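Local coordinates for methionine gamma-lyase (Trichomonas vaginalis, PDB 1PFF), which belongs to the Cys/Met metabolism family of pyridoxal phosphate-dependent enzymes and forms an assembly of four chains, at residues D253-E256 against K257-V261. Sequence-based numbering, arbitrary orientation.
Sequences DGLE and KAKKV
G254, at the N-cap position of helix 255-263, accepts the bond that opens the helix: A258 N donates to G254 O at 3.2 Å, with the donor lying in the carbonyl plane. The segment is an example of a strand-to-helix connection: strand 247-251 passes through residues 252-254 into helix 255-263. The i to i+4 ladder then repeats, K259 N reaching L255 O at 3.0 Å. One step further on, K260 N reaches E256 O at 3.2 Å. G254 itself has a positive phi of 99°, a conformation that glycine, without a CB, takes up readily.

The side chain of K257 reaches back along D253. With CG beside its own backbone N and anti to its carbonyl carbon (chi1 -73°), the aliphatic chain runs alongside the earlier residue: K257 CG and CD each lie 3.3 Å from D253 O, and K257 CD sits 3.7 Å from D253 CB. A bend at chi4 ends this alignment, and K257 NZ remains 5.4 Å from D253 OD2, too far for a salt bridge. On another side of the turn, the CD2 branch of L255 approaches K259 CG at 4.2 Å, a loose apolar touch one helical turn along.

A258 faces inward to V252 and H283, while V261 packs on A326 and L327 of helix 316-328; the charged side chains of E256, K259 and K260 lie on the exposed face. Across the helix start the polar links are main-chain hydrogen bonds, to which the methylenes of K257 add contacts with the carbonyl oxygen and CB of D253, just before the N-cap, while the nearby carboxylate of D253 probably adds a modest electrostatic attraction to the lysine.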
ATOM      1  N   ASP A 253      22.974  36.823 -14.239  1.00 20.36           N
ATOM      2  CA  ASP A 253      22.697  38.017 -15.012  1.00 21.19           C
ATOM      3  C   ASP A 253      21.615  37.747 -16.058  1.00 20.45           C
ATOM      4  O   ASP A 253      21.916  37.592 -17.240  1.00 20.18           O
ATOM      5  CB  ASP A 253      23.988  38.492 -15.660  1.00 21.57           C
ATOM      6  CG  ASP A 253      23.899  39.905 -16.162  1.00 24.16           C
ATOM      7  OD1 ASP A 253      22.875  40.582 -15.917  1.00 25.74           O
ATOM      8  OD2 ASP A 253      24.827  40.422 -16.814  1.00 27.56           O
ATOM      9  N   GLY A 254      20.356  37.697 -15.619  1.00 19.93           N
ATOM     10  CA  GLY A 254      19.235  37.615 -16.550  1.00 19.53           C
ATOM     11  C   GLY A 254      18.624  36.247 -16.796  1.00 19.06           C
ATOM     12  O   GLY A 254      19.249  35.215 -16.549  1.00 19.24           O
ATOM     13  N   LEU A 255      17.396  36.248 -17.313  1.00 18.71           N
ATOM     14  CA  LEU A 255      16.626  35.024 -17.538  1.00 18.62           C
ATOM     15  C   LEU A 255      17.309  34.042 -18.493  1.00 18.51           C
ATOM     16  O   LEU A 255      17.325  32.824 -18.256  1.00 18.49           O
ATOM     17  CB  LEU A 255      15.233  35.369 -18.065  1.00 18.44           C
ATOM     18  CG  LEU A 255      14.260  34.210 -18.292  1.00 19.30           C
ATOM     19  CD1 LEU A 255      12.830  34.646 -17.961  1.00 19.86           C
ATOM     20  CD2 LEU A 255      14.351  33.680 -19.723  1.00 17.28           C
ATOM     21  N   GLU A 256      17.860  34.580 -19.579  1.00 18.57           N
ATOM     22  CA  GLU A 256      18.484  33.756 -20.608  1.00 18.77           C
ATOM     23  C   GLU A 256      19.705  33.009 -20.064  1.00 18.96           C
ATOM     24  O   GLU A 256      19.935  31.852 -20.417  1.00 18.82           O
ATOM     25  CB  GLU A 256      18.830  34.611 -21.825  1.00 18.92           C
ATOM     26  CG  GLU A 256      17.609  34.956 -22.685  1.00 18.49           C
ATOM     27  CD  GLU A 256      16.720  36.037 -22.074  1.00 20.12           C
ATOM     28  OE1 GLU A 256      17.197  36.807 -21.207  1.00 18.01           O
ATOM     29  OE2 GLU A 256      15.538  36.117 -22.473  1.00 20.07           O
ATOM     30  N   LYS A 257      20.467  33.669 -19.198  1.00 19.07           N
ATOM     31  CA  LYS A 257      21.606  33.034 -18.518  1.00 19.85           C
ATOM     32  C   LYS A 257      21.156  31.919 -17.570  1.00 19.70           C
ATOM     33  O   LYS A 257      21.786  30.864 -17.499  1.00 19.79           O
ATOM     34  CB  LYS A 257      22.441  34.082 -17.771  1.00 20.08           C
ATOM     35  CG  LYS A 257      23.272  34.968 -18.701  1.00 22.41           C
ATOM     36  CD  LYS A 257      24.469  35.583 -17.974  1.00 26.07           C
ATOM     37  CE  LYS A 257      25.141  36.677 -18.794  1.00 27.58           C
ATOM     38  NZ  LYS A 257      25.642  36.179 -20.108  1.00 29.88           N
ATOM     39  N   ALA A 258      20.057  32.157 -16.851  1.00 19.64           N
ATOM     40  CA  ALA A 258      19.459  31.132 -15.997  1.00 19.73           C
ATOM     41  C   ALA A 258      19.062  29.887 -16.797  1.00 20.13           C
ATOM     42  O   ALA A 258      19.373  28.776 -16.394  1.00 20.05           O
ATOM     43  CB  ALA A 258      18.267  31.694 -15.223  1.00 19.34           C
ATOM     44  N   LYS A 259      18.406  30.086 -17.938  1.00 20.49           N
ATOM     45  CA  LYS A 259      17.995  28.975 -18.802  1.00 21.37           C
ATOM     46  C   LYS A 259      19.186  28.137 -19.269  1.00 21.27           C
ATOM     47  O   LYS A 259      19.111  26.907 -19.292  1.00 21.28           O
ATOM     48  CB  LYS A 259      17.219  29.492 -20.019  1.00 21.81           C
ATOM     49  CG  LYS A 259      15.720  29.696 -19.777  1.00 24.27           C
ATOM     50  CD  LYS A 259      14.902  28.477 -20.223  1.00 28.76           C
ATOM     51  CE  LYS A 259      13.595  28.366 -19.430  1.00 30.16           C
ATOM     52  NZ  LYS A 259      13.467  27.065 -18.704  1.00 31.73           N
ATOM     53  N   LYS A 260      20.277  28.806 -19.644  1.00 21.07           N
ATOM     54  CA  LYS A 260      21.494  28.114 -20.085  1.00 21.11           C
ATOM     55  C   LYS A 260      22.108  27.295 -18.954  1.00 20.77           C
ATOM     56  O   LYS A 260      22.517  26.157 -19.168  1.00 20.20           O
ATOM     57  CB  LYS A 260      22.528  29.101 -20.642  1.00 21.75           C
ATOM     58  CG  LYS A 260      23.671  28.436 -21.423  1.00 23.08           C
ATOM     59  CD  LYS A 260      24.602  29.468 -22.056  1.00 26.88           C
ATOM     60  CE  LYS A 260      25.874  28.800 -22.591  1.00 29.71           C
ATOM     61  NZ  LYS A 260      26.556  29.644 -23.631  1.00 30.52           N
ATOM     62  N   VAL A 261      22.183  27.892 -17.760  1.00 20.48           N
ATOM     63  CA  VAL A 261      22.666  27.182 -16.573  1.00 20.31           C
ATOM     64  C   VAL A 261      21.816  25.934 -16.313  1.00 20.47           C
ATOM     65  O   VAL A 261      22.350  24.826 -16.211  1.00 20.23           O
ATOM     66  CB  VAL A 261      22.725  28.101 -15.317  1.00 19.95           C
ATOM     67  CG1 VAL A 261      22.938  27.282 -14.019  1.00 19.23           C
ATOM     68  CG2 VAL A 261      23.824  29.135 -15.473  1.00 19.28           C
TER